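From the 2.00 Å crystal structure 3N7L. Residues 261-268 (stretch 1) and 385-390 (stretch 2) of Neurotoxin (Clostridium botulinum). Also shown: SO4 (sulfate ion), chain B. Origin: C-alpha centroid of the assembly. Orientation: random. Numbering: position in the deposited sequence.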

# COMPACT_ATOMS: atom_id res chain seq x y z
N LYS A 261 14.89 -8.09 21.66
CA LYS A 261 14.90 -7.58 23.02
C LYS A 261 16.16 -8.00 23.76
O LYS A 261 16.67 -9.11 23.56
CB LYS A 261 13.65 -8.09 23.76
CG LYS A 261 13.58 -7.80 25.25
CD LYS A 261 12.29 -8.39 25.84
CE LYS A 261 12.11 -8.13 27.33
NZ LYS A 261 13.08 -8.89 28.19
N LYS A 262 16.67 -7.10 24.59
CA LYS A 262 17.84 -7.38 25.41
C LYS A 262 17.60 -6.65 26.72
O LYS A 262 17.56 -5.42 26.75
CB LYS A 262 19.13 -6.89 24.76
CG LYS A 262 20.36 -7.27 25.58
CD LYS A 262 21.64 -7.18 24.78
CE LYS A 262 22.81 -7.70 25.60
NZ LYS A 262 24.07 -7.65 24.81
N GLY A 263 17.44 -7.39 27.81
CA GLY A 263 17.15 -6.74 29.07
C GLY A 263 15.80 -6.06 28.92
O GLY A 263 14.87 -6.64 28.34
N ASN A 264 15.67 -4.84 29.42
CA ASN A 264 14.42 -4.10 29.32
C ASN A 264 14.25 -3.44 27.96
O ASN A 264 13.15 -3.00 27.61
CB ASN A 264 14.35 -3.00 30.38
CG ASN A 264 14.30 -3.53 31.78
OD1 ASN A 264 13.41 -4.31 32.12
ND2 ASN A 264 15.25 -3.12 32.61
N GLY A 265 15.33 -3.38 27.20
CA GLY A 265 15.26 -2.69 25.92
C GLY A 265 14.86 -3.43 24.66
O GLY A 265 15.07 -4.64 24.51
N ILE A 266 14.25 -2.67 23.76
CA ILE A 266 13.87 -3.17 22.44
C ILE A 266 15.08 -2.77 21.60
O ILE A 266 15.49 -1.62 21.63
CB ILE A 266 12.64 -2.43 21.85
CG1 ILE A 266 11.35 -2.84 22.56
CG2 ILE A 266 12.55 -2.72 20.35
CD1 ILE A 266 11.01 -4.31 22.41
N VAL A 267 15.66 -3.72 20.87
CA VAL A 267 16.80 -3.41 20.02
C VAL A 267 16.50 -3.94 18.63
O VAL A 267 15.77 -4.92 18.47
CB VAL A 267 18.12 -4.05 20.54
CG1 VAL A 267 18.42 -3.56 21.95
CG2 VAL A 267 18.02 -5.56 20.50
N PHE A 268 17.05 -3.28 17.62
CA PHE A 268 16.82 -3.70 16.24
C PHE A 268 18.03 -4.42 15.68
O PHE A 268 19.16 -3.94 15.79
CB PHE A 268 16.48 -2.50 15.36
CG PHE A 268 15.16 -1.86 15.70
CD1 PHE A 268 15.09 -0.81 16.60
CD2 PHE A 268 13.99 -2.32 15.10
CE1 PHE A 268 13.87 -0.20 16.89
CE2 PHE A 268 12.76 -1.73 15.39
CZ PHE A 268 12.70 -0.67 16.29
N LYS A 385 24.33 0.22 28.22
CA LYS A 385 24.31 -1.18 28.63
C LYS A 385 22.91 -1.76 28.82
O LYS A 385 22.05 -1.13 29.44
CB LYS A 385 25.11 -1.33 29.94
CG LYS A 385 26.54 -0.82 29.84
CD LYS A 385 27.28 -0.92 31.17
CE LYS A 385 28.74 -0.51 31.01
NZ LYS A 385 29.46 -0.53 32.31
N LEU A 386 22.69 -2.95 28.27
CA LEU A 386 21.41 -3.64 28.37
C LEU A 386 21.64 -5.09 28.78
O LEU A 386 22.66 -5.69 28.43
CB LEU A 386 20.65 -3.61 27.04
CG LEU A 386 20.04 -2.29 26.56
CD1 LEU A 386 19.48 -2.46 25.15
CD2 LEU A 386 18.94 -1.84 27.52
N GLY A 387 20.69 -5.65 29.52
CA GLY A 387 20.79 -7.03 29.96
C GLY A 387 22.05 -7.35 30.74
O GLY A 387 22.36 -6.71 31.74
N ASP A 388 22.79 -8.36 30.27
CA ASP A 388 24.01 -8.76 30.94
C ASP A 388 25.24 -7.92 30.60
O ASP A 388 26.35 -8.29 30.97
CB ASP A 388 24.29 -10.24 30.67
CG ASP A 388 24.57 -10.54 29.21
OD1 ASP A 388 24.73 -11.73 28.87
OD2 ASP A 388 24.63 -9.58 28.40
N ASP A 389 25.06 -6.80 29.90
CA ASP A 389 26.19 -5.93 29.59
C ASP A 389 26.78 -5.51 30.93
O ASP A 389 26.05 -5.09 31.83
CB ASP A 389 25.76 -4.67 28.84
CG ASP A 389 25.40 -4.94 27.40
OD1 ASP A 389 25.79 -6.01 26.89
OD2 ASP A 389 24.74 -4.08 26.79
N TYR A 390 28.10 -5.59 31.06
CA TYR A 390 28.74 -5.23 32.32
C TYR A 390 29.97 -4.34 32.20
O TYR A 390 29.95 -3.19 32.65
CB TYR A 390 29.10 -6.51 33.09
CG TYR A 390 29.58 -6.26 34.50
CD1 TYR A 390 30.94 -6.15 34.79
CD2 TYR A 390 28.67 -6.13 35.55
CE1 TYR A 390 31.38 -5.90 36.09
CE2 TYR A 390 29.10 -5.89 36.86
CZ TYR A 390 30.46 -5.78 37.12
OH TYR A 390 30.88 -5.53 38.40
S SO4 B . 30.41 -6.81 28.46
O1 SO4 B . 31.75 -6.89 27.86
O2 SO4 B . 30.47 -7.26 29.86
O3 SO4 B . 29.46 -7.67 27.70
O4 SO4 B . 29.96 -5.40 28.39
O HOH W 1 18.32 -3.97 30.61

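Two turns can pack against each other with almost no direct backbone pairing when most polar groups of each are settled within its own turn. This contact between segments of one neurotoxin chain, more than a hundred residues apart in sequence, is a compact example. Each stretch contains a type II' beta turn, from Lys262 to Gly265 and from Leu386 to Asp389, and the turns meet where Gly263 and Gly387 bring their CA atoms to 3.8 Å.

The first turn joins two strand segments and is closed from both sides: Lys262 N donates to Gly265 O at 2.9 Å, and Gly265 N donates to Lys262 O at 3.1 Å. Lys261 adds a further tie, its NZ reaching Gly263 O at 2.9 Å. In the second turn Asp389 N donates to Leu386 O at 3.0 Å, while the complementary donor, Leu386 N, is taken by a carboxylate, Asp389 OD2, at 2.8 Å and in nearly linear geometry. The side chain thus supplies the acceptor that a backbone carbonyl supplies in the first turn.

No direct backbone hydrogen bond crosses the contact; the amides of Asn264 and Gly387 instead share water 1, which accepts from Asn264 N at 3.0 Å and from Gly387 N at 3.1 Å, bridging the two turns.

The glycines make the close approach possible. Both Gly263 and Gly387 have positive phi, which by itself favours glycine, and a CB on Gly263 would also collide with Gly387 N. Gly265 leaves similar room: a CB there would clash with Leu386 CD1.

The direct polar link belongs to Lys262. Its extended side chain, all t, runs past Leu386, with CE 3.5 Å from Leu386 O, and places NZ 3.2 Å from Asp389 OD1 in a hydrogen-bonded salt bridge. Asp389 therefore serves both purposes, OD2 closing its own turn and OD1 binding the other stretch; OD2 and Lys262 NZ each have additional hydrogen bonds elsewhere in the structure. Asp388 OD2, 4.1 Å from Lys262 NZ, lies beyond salt-bridge range but still contributes a favourable opposite charge.

Beside this polar link, the CA-to-CB bond of Leu386 points toward the first stretch, and its CD1 packs against Val267 CG1 at 3.5 Å, an apolar pairing between buried residues that asks for no hydrogen-bonding partner. At the far end of the second stretch, Tyr390 N donates to sulfate O2 at 3.1 Å, and Lys385 NZ donates to Tyr390 O at 2.7 Å.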